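Local coordinates for protein structure-specific endonuclease subunit SLX1 (Candida glabrata, PDB 4XLG) that probably serves as the catalytic, metal-dependent subunit of the SLX1-SLX4 endonuclease, cutting branched DNA near its junctions during repair and recombination, at residues L206-K211 and R243-T248; E236-F241 and Y293-L298; G215-Q220 and T248-L253; C219-K224 and A254-Y259. The protein carries 1 engineered substitution. All coordinates share one frame; numbering follows the deposited sequence.

Overall arrangement
All four contacts cluster around the C-terminal zinc finger and the helices that pack on it. Interaction 2 is the buried one: a serine bond, a bridging water and apolar side chains join strand 239-241 to helix 288-299. Interaction 1 is partly buried; there a lysine of helix 176-213 reaches carbonyls of the loop that carries C247 of the four-cysteine zinc site, and Y208 touches F241 and L298 of interaction 2. Interactions 3 and 4, also partly buried, share C219, Q220 and one zinc ion; zinc ligands are joined by a backbone bond in interaction 3 and by aromatic packing of F221 in interaction 4. Strands 239-241 and 250-252 pair antiparallel and so connect interaction 2 with interaction 3.

Interaction 1: L206-K211 and R243-T248; sequences LLYKEK and RDTSCT. With ZN (zinc ion), chain D.
The helical segment L206-K211 faces the loop R243-T248 with L207 and T245 closest in the backbone, their CA atoms 7.1 Å apart, while D244 to C247 form a type I beta turn. K211 supplies the polar link: its chain bends at the last torsion (chi4 -88°), and NZ donates to T245 O at 3.2 Å from above the carbonyl plane. A second, weak bond runs from K211 NZ to C247 O at 3.5 Å. One ammonium group thus holds two carbonyls of the turn. An Asx turn overlaps it, D244 OD1 accepting from S246 N (2.9 Å) and S246 OG (2.7 Å), both approaching from the same face of the carboxylate. The loop delivers C247, whose SG binds a zinc ion at 2.4 Å together with C242, C279 and C282, the four-cysteine site of the SLX1-type zinc finger. T245 also meets two other helix side chains, each crossing it at about a right angle. L207 CD1 lies 3.8 Å from T245 OG1, and Y208 CE1 approaches T245 CG2 obliquely at 4.0 Å. The hydroxyl of Y208 passes close to R243 CA and hydrogen-bonds to C242 O, while its ring stacks on F241.

Interaction 2: E236-F241 and Y293-L298; sequences ENLFAF and YYSIKL
S295, L238 and L298 bury the most surface here, and the serine makes the direct polar bond between strand 239-241 and helix 288-299. With S295 OG anti to its own backbone N (chi1 -169°), the hydroxyl is carried to the strand and donates to F239 O at 2.7 Å. The donor is tilted 29° from the carbonyl plane, and the C=O...O angle is 133°. F239 CA and S295 CA are only 5.3 Å apart, so strand and helix come close where the small serine side chain lies between them. A water reinforces the junction: it accepts from F239 N at 2.8 Å and donates to S295 O at 2.8 Å, with a longer bond to N237 O. The peptide N and O of F239 are thereby both satisfied by the helix, one through the water and the other directly. The strand belongs to the SLX1-type zinc finger, where it pairs antiparallel with strand 250-252; helix 288-299 follows the last zinc ligands in sequence and packs against it. L238, just ahead of the strand, packs against the same serine, its CB 3.5 Å from S295 OG, while its CD2 branch lies nearest S295 O and also reaches I296 CA. Farther along the helix, L298 and F241 point at each other tip to tip: L298 CD1 stands 3.5 Å from F241 CE1, oblique to the ring. The F241 ring also stacks on Y208 of helix 176-213, and S295 and L238 both touch L253 at the start of helix 253-260.

Interaction 3: G215-Q220 and T248-L253; sequences GINTCQ and TFVSHL. With ZN (zinc ion), chain C.
The sulfur of C219 binds the zinc ion at 2.3 Å and accepts a nearly straight bond from H252 N, with SG and N 3.5 Å apart and an N-H...S angle of 163°; C222 N also donates to it. H252 binds the same metal through ND1 at 2.2 Å, so it meets C219 both as a fellow ligand and as a backbone donor. Such N-H...S bonds are common around cysteine-bound zinc and would be expected to ease the negative charge on the thiolate. C219 SG is placed anti to its own backbone N (chi1 163°), and its CB lies 3.6 Å from H252 ND1, oblique to the imidazole. C222 and C255 complete this site of three cysteines and one histidine in the SLX1-type zinc finger. One residue on, Q220 N donates to V250 O at 3.0 Å, in the plane of the carbonyl. The side chain of Q220 bends at its second torsion (chi2 82°) and crosses F249 at about a right angle, with Q220 CB at the ring edge, 3.5 Å from F249 CE1. A water accepts from V250 N and donates to Q220 OE1, adding a second link between these residues. Before the cysteine, N217 CB packs on V250 CG1 at 3.8 Å. The segment G215-Q220 leaves the end of helix 176-213, and its part N217-Q220 runs nearly perpendicular to F249-H252; strand 250-252 pairs on with strand 239-241 and ends at H252, the N-cap of helix 253-260.

Interaction 4: C219-K224 and A254-Y259; sequences CQFCNK and ACAYRY. With ZN (zinc ion), chain C.
First torsions bring F221 and Y259 together across the contact: F221 CG lies anti to its carbonyl carbon (chi1 -47°), and Y259 CG anti to its backbone N (chi1 177°). The two side chains cross at about a right angle, their ring planes inclined by 31°, though the closest approach of the rings is doubtful in the model. Y259 CB sits over one face of the F221 ring in a CH-pi contact, 3.9 Å from its centroid, and C255 O lies over that same face near the rim. The opposite face is covered by Q220 CG. F221 CE2 approaches A256 CA obliquely, at 3.6 Å. Beside this aromatic packing C222 and C255 each bind zinc through SG at 2.4 Å, joining C219 and H252. C219 and C222 form the CxxC pair: C222 N donates to C219 SG at 3.3 Å with the hydrogen almost exactly on the line, and K224 N adds a weak bond to C222 SG. C255 CB also touches C219 SG, at 3.7 Å. The metal and the phenylalanine thus join the CxxC loop, which lies between helices 176-213 and 234-237, to the first turns of helix 253-260, while S251 of strand 250-252 touches C219, F221 and A256.

Interaction 1: L206-K211 and R243-T248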
loop_
_atom_site.group_PDB
_atom_site.type_symbol
_atom_site.label_atom_id
_atom_site.label_comp_id
_atom_site.label_asym_id
_atom_site.label_seq_id
_atom_site.Cartn_x
_atom_site.Cartn_y
_atom_site.Cartn_z
ATOM N N LEU B 206 15.498 -7.671 -10.834
ATOM C CA LEU B 206 16.668 -8.186 -11.548
ATOM C C LEU B 206 17.600 -7.054 -11.981
ATOM O O LEU B 206 18.822 -7.146 -11.849
ATOM C CB LEU B 206 16.218 -8.998 -12.772
ATOM C CG LEU B 206 15.593 -10.371 -12.522
ATOM C CD1 LEU B 206 15.125 -11.042 -13.832
ATOM C CD2 LEU B 206 16.576 -11.265 -11.776
ATOM N N LEU B 207 17.032 -5.967 -12.498
ATOM C CA LEU B 207 17.858 -4.824 -12.916
ATOM C C LEU B 207 18.589 -4.140 -11.751
ATOM O O LEU B 207 19.787 -3.803 -11.888
ATOM C CB LEU B 207 16.996 -3.792 -13.657
ATOM C CG LEU B 207 16.511 -4.176 -15.055
ATOM C CD1 LEU B 207 15.383 -3.240 -15.528
ATOM C CD2 LEU B 207 17.693 -4.132 -16.033
ATOM N N TYR B 208 17.909 -3.941 -10.617
ATOM C CA TYR B 208 18.598 -3.395 -9.426
ATOM C C TYR B 208 19.704 -4.331 -8.896
ATOM O O TYR B 208 20.787 -3.893 -8.508
ATOM C CB TYR B 208 17.602 -3.129 -8.300
ATOM C CG TYR B 208 16.624 -2.024 -8.603
ATOM C CD1 TYR B 208 16.932 -1.003 -9.514
ATOM C CD2 TYR B 208 15.388 -1.964 -7.921
ATOM C CE1 TYR B 208 15.992 0.036 -9.770
ATOM C CE2 TYR B 208 14.482 -0.952 -8.182
ATOM C CZ TYR B 208 14.778 0.038 -9.063
ATOM O OH TYR B 208 13.814 1.020 -9.261
ATOM N N LYS B 209 19.397 -5.618 -8.852
ATOM C CA LYS B 209 20.363 -6.612 -8.389
ATOM C C LYS B 209 21.625 -6.558 -9.233
ATOM O O LYS B 209 22.749 -6.672 -8.702
ATOM C CB LYS B 209 19.744 -8.032 -8.420
ATOM C CG LYS B 209 20.771 -9.135 -8.057
ATOM C CD LYS B 209 20.149 -10.534 -8.054
ATOM C CE LYS B 209 21.212 -11.613 -7.765
ATOM N NZ LYS B 209 22.151 -11.150 -6.679
ATOM N N GLU B 210 21.459 -6.387 -10.547
ATOM C CA GLU B 210 22.623 -6.255 -11.415
ATOM C C GLU B 210 23.447 -5.025 -11.059
ATOM O O GLU B 210 24.669 -5.070 -11.102
ATOM C CB GLU B 210 22.208 -6.199 -12.893
ATOM N N LYS B 211 22.788 -3.920 -10.709
ATOM C CA LYS B 211 23.512 -2.723 -10.303
ATOM C C LYS B 211 24.340 -3.009 -9.062
ATOM O O LYS B 211 25.464 -2.588 -8.981
ATOM C CB LYS B 211 22.563 -1.542 -10.024
ATOM C CG LYS B 211 21.868 -1.004 -11.262
ATOM C CD LYS B 211 20.821 0.029 -10.847
ATOM C CE LYS B 211 19.882 0.392 -11.987
ATOM N NZ LYS B 211 20.479 1.501 -12.744
ATOM N N ARG B 243 13.213 4.998 -9.353
ATOM C CA ARG B 243 12.200 4.169 -9.998
ATOM C C ARG B 243 12.445 4.061 -11.494
ATOM O O ARG B 243 11.990 3.119 -12.123
ATOM C CB ARG B 243 10.791 4.715 -9.743
ATOM C CG ARG B 243 10.464 6.003 -10.479
ATOM C CD ARG B 243 8.964 6.275 -10.271
ATOM N NE ARG B 243 8.505 7.566 -10.780
ATOM C CZ ARG B 243 7.997 7.752 -11.998
ATOM N NH1 ARG B 243 7.900 6.728 -12.845
ATOM N NH2 ARG B 243 7.590 8.960 -12.371
ATOM N N ASP B 244 13.148 5.031 -12.072
ATOM C CA ASP B 244 13.559 4.932 -13.465
ATOM C C ASP B 244 14.833 4.064 -13.521
ATOM O O ASP B 244 15.911 4.514 -13.114
ATOM C CB ASP B 244 13.796 6.334 -14.047
ATOM C CG ASP B 244 14.274 6.320 -15.497
ATOM O OD1 ASP B 244 14.622 5.250 -16.040
ATOM O OD2 ASP B 244 14.333 7.420 -16.093
ATOM N N THR B 245 14.708 2.828 -14.014
ATOM C CA THR B 245 15.826 1.877 -13.985
ATOM C C THR B 245 16.987 2.311 -14.888
ATOM O O THR B 245 18.075 1.724 -14.833
ATOM C CB THR B 245 15.385 0.445 -14.406
ATOM O OG1 THR B 245 14.854 0.478 -15.732
ATOM C CG2 THR B 245 14.334 -0.142 -13.437
ATOM N N SER B 246 16.763 3.293 -15.757
ATOM C CA SER B 246 17.867 3.764 -16.587
ATOM C C SER B 246 18.514 5.001 -15.947
ATOM O O SER B 246 19.580 5.437 -16.364
ATOM C CB SER B 246 17.405 4.063 -18.013
ATOM O OG SER B 246 16.463 5.116 -18.001
ATOM N N CYS B 247 17.874 5.556 -14.918
ATOM C CA CYS B 247 18.525 6.597 -14.125
ATOM C C CYS B 247 19.575 5.925 -13.256
ATOM O O CYS B 247 19.383 4.800 -12.783
ATOM C CB CYS B 247 17.522 7.380 -13.260
ATOM S SG CYS B 247 18.301 8.608 -12.137
ATOM N N THR B 248 20.691 6.609 -13.049
ATOM C CA THR B 248 21.781 6.010 -12.308
ATOM C C THR B 248 21.755 6.282 -10.798
ATOM O O THR B 248 22.654 5.839 -10.100
ATOM C CB THR B 248 23.140 6.488 -12.854
ATOM O OG1 THR B 248 23.233 7.917 -12.719
ATOM C CG2 THR B 248 23.286 6.094 -14.317
HETATM ZN ZN ZN D . 16.251 9.372 -11.063
#

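Interaction 2: E236-F241 and Y293-L298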
loop_
_atom_site.group_PDB
_atom_site.type_symbol
_atom_site.label_atom_id
_atom_site.label_comp_id
_atom_site.label_asym_id
_atom_site.label_seq_id
_atom_site.Cartn_x
_atom_site.Cartn_y
_atom_site.Cartn_z
ATOM N N GLU B 236 23.845 -0.863 6.354
ATOM C CA GLU B 236 24.822 -0.925 5.289
ATOM C C GLU B 236 24.341 -1.726 4.091
ATOM O O GLU B 236 24.965 -1.683 3.027
ATOM C CB GLU B 236 26.144 -1.525 5.807
ATOM N N ASN B 237 23.250 -2.469 4.247
ATOM C CA ASN B 237 22.848 -3.385 3.174
ATOM C C ASN B 237 21.487 -3.104 2.560
ATOM O O ASN B 237 21.012 -3.850 1.687
ATOM C CB ASN B 237 22.901 -4.813 3.697
ATOM C CG ASN B 237 24.326 -5.261 3.946
ATOM O OD1 ASN B 237 25.049 -5.549 3.004
ATOM N ND2 ASN B 237 24.749 -5.272 5.210
ATOM N N LEU B 238 20.840 -2.048 3.044
ATOM C CA LEU B 238 19.589 -1.606 2.441
ATOM C C LEU B 238 19.918 -0.459 1.483
ATOM O O LEU B 238 20.538 0.540 1.882
ATOM C CB LEU B 238 18.588 -1.156 3.507
ATOM C CG LEU B 238 17.996 -2.231 4.411
ATOM C CD1 LEU B 238 16.928 -1.600 5.362
ATOM C CD2 LEU B 238 17.363 -3.345 3.527
ATOM N N PHE B 239 19.520 -0.620 0.223
ATOM C CA PHE B 239 19.835 0.347 -0.808
ATOM C C PHE B 239 18.562 0.982 -1.341
ATOM O O PHE B 239 17.473 0.428 -1.186
ATOM C CB PHE B 239 20.582 -0.305 -1.944
ATOM C CG PHE B 239 21.825 -1.013 -1.494
ATOM C CD1 PHE B 239 22.848 -0.309 -0.872
ATOM C CD2 PHE B 239 21.948 -2.379 -1.643
ATOM C CE1 PHE B 239 24.017 -0.959 -0.431
ATOM C CE2 PHE B 239 23.113 -3.041 -1.231
ATOM C CZ PHE B 239 24.144 -2.334 -0.607
ATOM N N ALA B 240 18.728 2.132 -1.975
ATOM C CA ALA B 240 17.629 2.876 -2.572
ATOM C C ALA B 240 17.999 3.176 -4.013
ATOM O O ALA B 240 19.167 3.514 -4.312
ATOM C CB ALA B 240 17.356 4.181 -1.795
ATOM N N PHE B 241 17.023 3.020 -4.907
ATOM C CA PHE B 241 17.226 3.211 -6.340
ATOM C C PHE B 241 16.178 4.146 -6.894
ATOM O O PHE B 241 15.062 4.197 -6.383
ATOM C CB PHE B 241 17.130 1.881 -7.107
ATOM C CG PHE B 241 18.067 0.826 -6.613
ATOM C CD1 PHE B 241 17.744 0.059 -5.502
ATOM C CD2 PHE B 241 19.271 0.609 -7.261
ATOM C CE1 PHE B 241 18.607 -0.920 -5.056
ATOM C CE2 PHE B 241 20.144 -0.378 -6.829
ATOM C CZ PHE B 241 19.814 -1.132 -5.720
ATOM N N TYR B 293 10.010 -1.392 -0.865
ATOM C CA TYR B 293 9.732 -2.724 -1.433
ATOM C C TYR B 293 11.015 -3.323 -2.033
ATOM O O TYR B 293 11.436 -4.422 -1.672
ATOM C CB TYR B 293 8.647 -2.682 -2.511
ATOM C CG TYR B 293 8.554 -4.007 -3.264
ATOM C CD1 TYR B 293 7.870 -5.104 -2.701
ATOM C CD2 TYR B 293 9.213 -4.173 -4.496
ATOM C CE1 TYR B 293 7.848 -6.373 -3.365
ATOM C CE2 TYR B 293 9.198 -5.421 -5.176
ATOM C CZ TYR B 293 8.509 -6.507 -4.592
ATOM O OH TYR B 293 8.471 -7.683 -5.229
ATOM N N TYR B 294 11.670 -2.566 -2.898
ATOM C CA TYR B 294 12.836 -3.144 -3.544
ATOM C C TYR B 294 14.014 -3.258 -2.563
ATOM O O TYR B 294 14.796 -4.214 -2.625
ATOM C CB TYR B 294 13.229 -2.302 -4.756
ATOM C CG TYR B 294 12.219 -2.451 -5.878
ATOM C CD1 TYR B 294 12.140 -3.648 -6.606
ATOM C CD2 TYR B 294 11.336 -1.419 -6.182
ATOM C CE1 TYR B 294 11.188 -3.815 -7.628
ATOM C CE2 TYR B 294 10.391 -1.558 -7.210
ATOM C CZ TYR B 294 10.300 -2.765 -7.905
ATOM O OH TYR B 294 9.393 -2.918 -8.941
ATOM N N SER B 295 14.129 -2.268 -1.683
ATOM C CA SER B 295 15.224 -2.221 -0.735
ATOM C C SER B 295 15.260 -3.475 0.114
ATOM O O SER B 295 16.280 -4.165 0.223
ATOM C CB SER B 295 15.103 -0.962 0.173
ATOM O OG SER B 295 16.324 -0.848 0.891
ATOM N N ILE B 296 14.134 -3.793 0.711
ATOM C CA ILE B 296 14.080 -4.941 1.607
ATOM C C ILE B 296 14.150 -6.252 0.853
ATOM O O ILE B 296 14.877 -7.162 1.248
ATOM C CB ILE B 296 12.788 -4.901 2.452
ATOM C CG1 ILE B 296 12.820 -3.694 3.386
ATOM C CG2 ILE B 296 12.592 -6.215 3.211
ATOM C CD1 ILE B 296 11.512 -3.591 4.154
ATOM N N LYS B 297 13.475 -6.341 -0.296
ATOM C CA LYS B 297 13.488 -7.624 -1.000
ATOM C C LYS B 297 14.869 -7.957 -1.571
ATOM O O LYS B 297 15.265 -9.132 -1.639
ATOM C CB LYS B 297 12.448 -7.614 -2.117
ATOM C CG LYS B 297 12.238 -9.025 -2.687
ATOM C CD LYS B 297 10.920 -9.032 -3.406
ATOM C CE LYS B 297 10.634 -10.414 -3.958
ATOM N NZ LYS B 297 10.645 -11.468 -2.911
ATOM N N LEU B 298 15.596 -6.933 -2.008
ATOM C CA LEU B 298 16.950 -7.199 -2.498
ATOM C C LEU B 298 17.817 -7.739 -1.366
ATOM O O LEU B 298 18.636 -8.618 -1.572
ATOM C CB LEU B 298 17.571 -5.940 -3.102
ATOM C CG LEU B 298 16.935 -5.570 -4.458
ATOM C CD1 LEU B 298 17.205 -4.091 -4.776
ATOM C CD2 LEU B 298 17.401 -6.475 -5.604
HETATM O O HOH W 1 18.764 -3.173 -0.601
#

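Interaction 3: G215-Q220 and T248-L253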
loop_
_atom_site.group_PDB
_atom_site.type_symbol
_atom_site.label_atom_id
_atom_site.label_comp_id
_atom_site.label_asym_id
_atom_site.label_seq_id
_atom_site.Cartn_x
_atom_site.Cartn_y
_atom_site.Cartn_z
ATOM N N GLY B 215 29.220 -4.049 -8.196
ATOM C CA GLY B 215 30.086 -3.589 -7.126
ATOM C C GLY B 215 30.907 -2.350 -7.437
ATOM O O GLY B 215 31.910 -2.102 -6.777
ATOM N N ILE B 216 30.499 -1.561 -8.428
ATOM C CA ILE B 216 31.228 -0.331 -8.723
ATOM C C ILE B 216 30.367 0.946 -8.585
ATOM O O ILE B 216 30.849 2.058 -8.795
ATOM C CB ILE B 216 31.846 -0.378 -10.127
ATOM C CG1 ILE B 216 30.820 -0.822 -11.165
ATOM C CG2 ILE B 216 33.034 -1.337 -10.162
ATOM C CD1 ILE B 216 31.407 -0.843 -12.558
ATOM N N ASN B 217 29.099 0.799 -8.234
ATOM C CA ASN B 217 28.293 1.967 -7.936
ATOM C C ASN B 217 28.701 2.553 -6.590
ATOM O O ASN B 217 29.159 1.822 -5.712
ATOM C CB ASN B 217 26.801 1.606 -7.920
ATOM C CG ASN B 217 26.261 1.356 -9.295
ATOM O OD1 ASN B 217 26.166 2.276 -10.100
ATOM N ND2 ASN B 217 25.930 0.104 -9.593
ATOM N N THR B 218 28.516 3.861 -6.418
ATOM C CA THR B 218 28.795 4.500 -5.137
ATOM C C THR B 218 27.558 5.244 -4.643
ATOM O O THR B 218 26.669 5.579 -5.442
ATOM C CB THR B 218 29.962 5.485 -5.218
ATOM O OG1 THR B 218 29.700 6.433 -6.253
ATOM C CG2 THR B 218 31.280 4.758 -5.496
ATOM N N CYS B 219 27.498 5.500 -3.337
ATOM C CA CYS B 219 26.277 6.071 -2.757
ATOM C C CYS B 219 26.211 7.545 -3.140
ATOM O O CYS B 219 27.184 8.291 -2.955
ATOM C CB CYS B 219 26.249 5.889 -1.237
ATOM S SG CYS B 219 25.046 6.952 -0.356
ATOM N N GLN B 220 25.070 7.954 -3.692
ATOM C CA GLN B 220 24.875 9.351 -4.080
ATOM C C GLN B 220 25.333 10.350 -3.003
ATOM O O GLN B 220 25.878 11.387 -3.337
ATOM C CB GLN B 220 23.401 9.609 -4.417
ATOM C CG GLN B 220 23.058 11.092 -4.627
ATOM C CD GLN B 220 23.386 11.604 -6.028
ATOM O OE1 GLN B 220 23.648 10.831 -6.952
ATOM N NE2 GLN B 220 23.365 12.917 -6.186
ATOM N N THR B 248 20.691 6.609 -13.049
ATOM C CA THR B 248 21.781 6.010 -12.308
ATOM C C THR B 248 21.755 6.282 -10.798
ATOM O O THR B 248 22.654 5.839 -10.100
ATOM C CB THR B 248 23.140 6.488 -12.854
ATOM O OG1 THR B 248 23.233 7.917 -12.719
ATOM C CG2 THR B 248 23.286 6.094 -14.317
ATOM N N PHE B 249 20.761 7.012 -10.292
ATOM C CA PHE B 249 20.707 7.275 -8.843
ATOM C C PHE B 249 20.649 5.985 -8.030
ATOM O O PHE B 249 19.729 5.152 -8.183
ATOM C CB PHE B 249 19.512 8.151 -8.462
ATOM C CG PHE B 249 19.279 8.225 -6.983
ATOM C CD1 PHE B 249 20.251 8.761 -6.144
ATOM C CD2 PHE B 249 18.102 7.743 -6.421
ATOM C CE1 PHE B 249 20.046 8.815 -4.762
ATOM C CE2 PHE B 249 17.885 7.807 -5.055
ATOM C CZ PHE B 249 18.870 8.348 -4.216
ATOM N N VAL B 250 21.645 5.823 -7.168
ATOM C CA VAL B 250 21.649 4.730 -6.205
ATOM C C VAL B 250 22.257 5.250 -4.895
ATOM O O VAL B 250 23.175 6.057 -4.929
ATOM C CB VAL B 250 22.429 3.505 -6.754
ATOM C CG1 VAL B 250 23.871 3.875 -7.105
ATOM C CG2 VAL B 250 22.374 2.334 -5.793
ATOM N N SER B 251 21.744 4.813 -3.746
ATOM C CA SER B 251 22.305 5.236 -2.454
ATOM C C SER B 251 22.077 4.148 -1.386
ATOM O O SER B 251 21.325 3.193 -1.604
ATOM C CB SER B 251 21.652 6.559 -1.986
ATOM O OG SER B 251 20.292 6.301 -1.652
ATOM N N HIS B 252 22.704 4.311 -0.229
ATOM C CA HIS B 252 22.248 3.606 0.971
ATOM C C HIS B 252 20.860 4.086 1.303
ATOM O O HIS B 252 20.600 5.284 1.199
ATOM C CB HIS B 252 23.231 3.868 2.138
ATOM C CG HIS B 252 24.575 3.259 1.905
ATOM N ND1 HIS B 252 25.724 4.005 1.790
ATOM C CD2 HIS B 252 24.945 1.970 1.705
ATOM C CE1 HIS B 252 26.746 3.208 1.531
ATOM N NE2 HIS B 252 26.295 1.968 1.470
ATOM N N LEU B 253 19.972 3.181 1.732
ATOM C CA LEU B 253 18.643 3.592 2.171
ATOM C C LEU B 253 18.728 4.631 3.306
ATOM O O LEU B 253 17.998 5.643 3.300
ATOM C CB LEU B 253 17.821 2.391 2.651
ATOM C CG LEU B 253 16.353 2.707 3.006
ATOM C CD1 LEU B 253 15.564 3.300 1.808
ATOM C CD2 LEU B 253 15.630 1.458 3.568
HETATM ZN ZN ZN C . 25.591 6.206 1.735
HETATM O O HOH W 2 23.846 8.015 -7.445
#

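Interaction 4: C219-K224 and A254-Y259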
loop_
_atom_site.group_PDB
_atom_site.type_symbol
_atom_site.label_atom_id
_atom_site.label_comp_id
_atom_site.label_asym_id
_atom_site.label_seq_id
_atom_site.Cartn_x
_atom_site.Cartn_y
_atom_site.Cartn_z
ATOM N N CYS B 219 27.498 5.500 -3.337
ATOM C CA CYS B 219 26.277 6.071 -2.757
ATOM C C CYS B 219 26.211 7.545 -3.140
ATOM O O CYS B 219 27.184 8.291 -2.955
ATOM C CB CYS B 219 26.249 5.889 -1.237
ATOM S SG CYS B 219 25.046 6.952 -0.356
ATOM N N GLN B 220 25.070 7.954 -3.692
ATOM C CA GLN B 220 24.875 9.351 -4.080
ATOM C C GLN B 220 25.333 10.350 -3.003
ATOM O O GLN B 220 25.878 11.387 -3.337
ATOM C CB GLN B 220 23.401 9.609 -4.417
ATOM C CG GLN B 220 23.058 11.092 -4.627
ATOM C CD GLN B 220 23.386 11.604 -6.028
ATOM O OE1 GLN B 220 23.648 10.831 -6.952
ATOM N NE2 GLN B 220 23.365 12.917 -6.186
ATOM N N PHE B 221 25.118 10.021 -1.724
ATOM C CA PHE B 221 25.391 10.950 -0.612
ATOM C C PHE B 221 26.695 10.707 0.146
ATOM O O PHE B 221 27.440 11.649 0.376
ATOM C CB PHE B 221 24.217 10.926 0.376
ATOM C CG PHE B 221 22.894 11.033 -0.298
ATOM C CD1 PHE B 221 22.417 12.266 -0.728
ATOM C CD2 PHE B 221 22.163 9.905 -0.570
ATOM C CE1 PHE B 221 21.216 12.354 -1.399
ATOM C CE2 PHE B 221 20.931 9.982 -1.228
ATOM C CZ PHE B 221 20.462 11.205 -1.643
ATOM N N CYS B 222 26.997 9.465 0.529
ATOM C CA CYS B 222 28.203 9.239 1.346
ATOM C C CYS B 222 29.391 8.725 0.524
ATOM O O CYS B 222 30.518 8.642 1.033
ATOM C CB CYS B 222 27.905 8.258 2.479
ATOM S SG CYS B 222 27.923 6.524 1.969
ATOM N N ASN B 223 29.129 8.366 -0.735
ATOM C CA ASN B 223 30.189 8.006 -1.717
ATOM C C ASN B 223 30.848 6.631 -1.535
ATOM O O ASN B 223 31.744 6.263 -2.307
ATOM C CB ASN B 223 31.301 9.075 -1.733
ATOM C CG ASN B 223 30.787 10.441 -2.138
ATOM O OD1 ASN B 223 30.190 10.597 -3.203
ATOM N ND2 ASN B 223 30.989 11.433 -1.277
ATOM N N LYS B 224 30.439 5.867 -0.533
ATOM C CA LYS B 224 31.023 4.546 -0.355
ATOM C C LYS B 224 30.449 3.590 -1.380
ATOM O O LYS B 224 29.320 3.773 -1.848
ATOM C CB LYS B 224 30.778 4.019 1.044
ATOM C CG LYS B 224 31.421 4.852 2.132
ATOM C CD LYS B 224 30.904 4.365 3.468
ATOM C CE LYS B 224 31.466 5.172 4.611
ATOM N NZ LYS B 224 30.742 4.779 5.846
ATOM N N ALA B 254 19.596 4.378 4.284
ATOM C CA ALA B 254 19.752 5.336 5.391
ATOM C C ALA B 254 20.190 6.698 4.892
ATOM O O ALA B 254 19.736 7.731 5.405
ATOM C CB ALA B 254 20.751 4.827 6.440
ATOM N N CYS B 255 21.091 6.713 3.914
ATOM C CA CYS B 255 21.570 7.977 3.371
ATOM C C CYS B 255 20.466 8.740 2.627
ATOM O O CYS B 255 20.366 9.968 2.742
ATOM C CB CYS B 255 22.773 7.727 2.461
ATOM S SG CYS B 255 24.178 7.139 3.468
ATOM N N ALA B 256 19.665 8.017 1.847
ATOM C CA ALA B 256 18.573 8.635 1.119
ATOM C C ALA B 256 17.558 9.178 2.131
ATOM O O ALA B 256 17.100 10.323 2.022
ATOM C CB ALA B 256 17.917 7.637 0.183
ATOM N N TYR B 257 17.245 8.361 3.135
ATOM C CA TYR B 257 16.293 8.769 4.171
ATOM C C TYR B 257 16.708 10.088 4.809
ATOM O O TYR B 257 15.904 11.033 4.930
ATOM C CB TYR B 257 16.160 7.672 5.243
ATOM C CG TYR B 257 15.262 8.119 6.377
ATOM C CD1 TYR B 257 13.863 8.053 6.242
ATOM C CD2 TYR B 257 15.801 8.668 7.551
ATOM C CE1 TYR B 257 13.013 8.514 7.288
ATOM C CE2 TYR B 257 14.972 9.097 8.589
ATOM C CZ TYR B 257 13.590 9.014 8.457
ATOM O OH TYR B 257 12.786 9.494 9.497
ATOM N N ARG B 258 17.975 10.134 5.225
ATOM C CA ARG B 258 18.538 11.320 5.869
ATOM C C ARG B 258 18.421 12.544 4.983
ATOM O O ARG B 258 18.038 13.631 5.441
ATOM C CB ARG B 258 19.999 11.089 6.229
ATOM C CG ARG B 258 20.210 10.516 7.607
ATOM C CD ARG B 258 20.807 11.565 8.535
ATOM N NE ARG B 258 22.158 11.941 8.129
ATOM C CZ ARG B 258 22.870 12.884 8.722
ATOM N NH1 ARG B 258 22.359 13.552 9.749
ATOM N NH2 ARG B 258 24.094 13.155 8.294
ATOM N N TYR B 259 18.732 12.364 3.711
ATOM C CA TYR B 259 18.688 13.468 2.782
ATOM C C TYR B 259 17.262 13.953 2.550
ATOM O O TYR B 259 17.000 15.167 2.546
ATOM C CB TYR B 259 19.348 13.059 1.461
ATOM C CG TYR B 259 19.275 14.130 0.402
ATOM C CD1 TYR B 259 20.133 15.225 0.434
ATOM C CD2 TYR B 259 18.330 14.054 -0.624
ATOM C CE1 TYR B 259 20.061 16.196 -0.527
ATOM C CE2 TYR B 259 18.254 15.032 -1.597
ATOM C CZ TYR B 259 19.120 16.091 -1.542
ATOM O OH TYR B 259 19.048 17.071 -2.503
HETATM ZN ZN ZN C . 25.591 6.206 1.735
#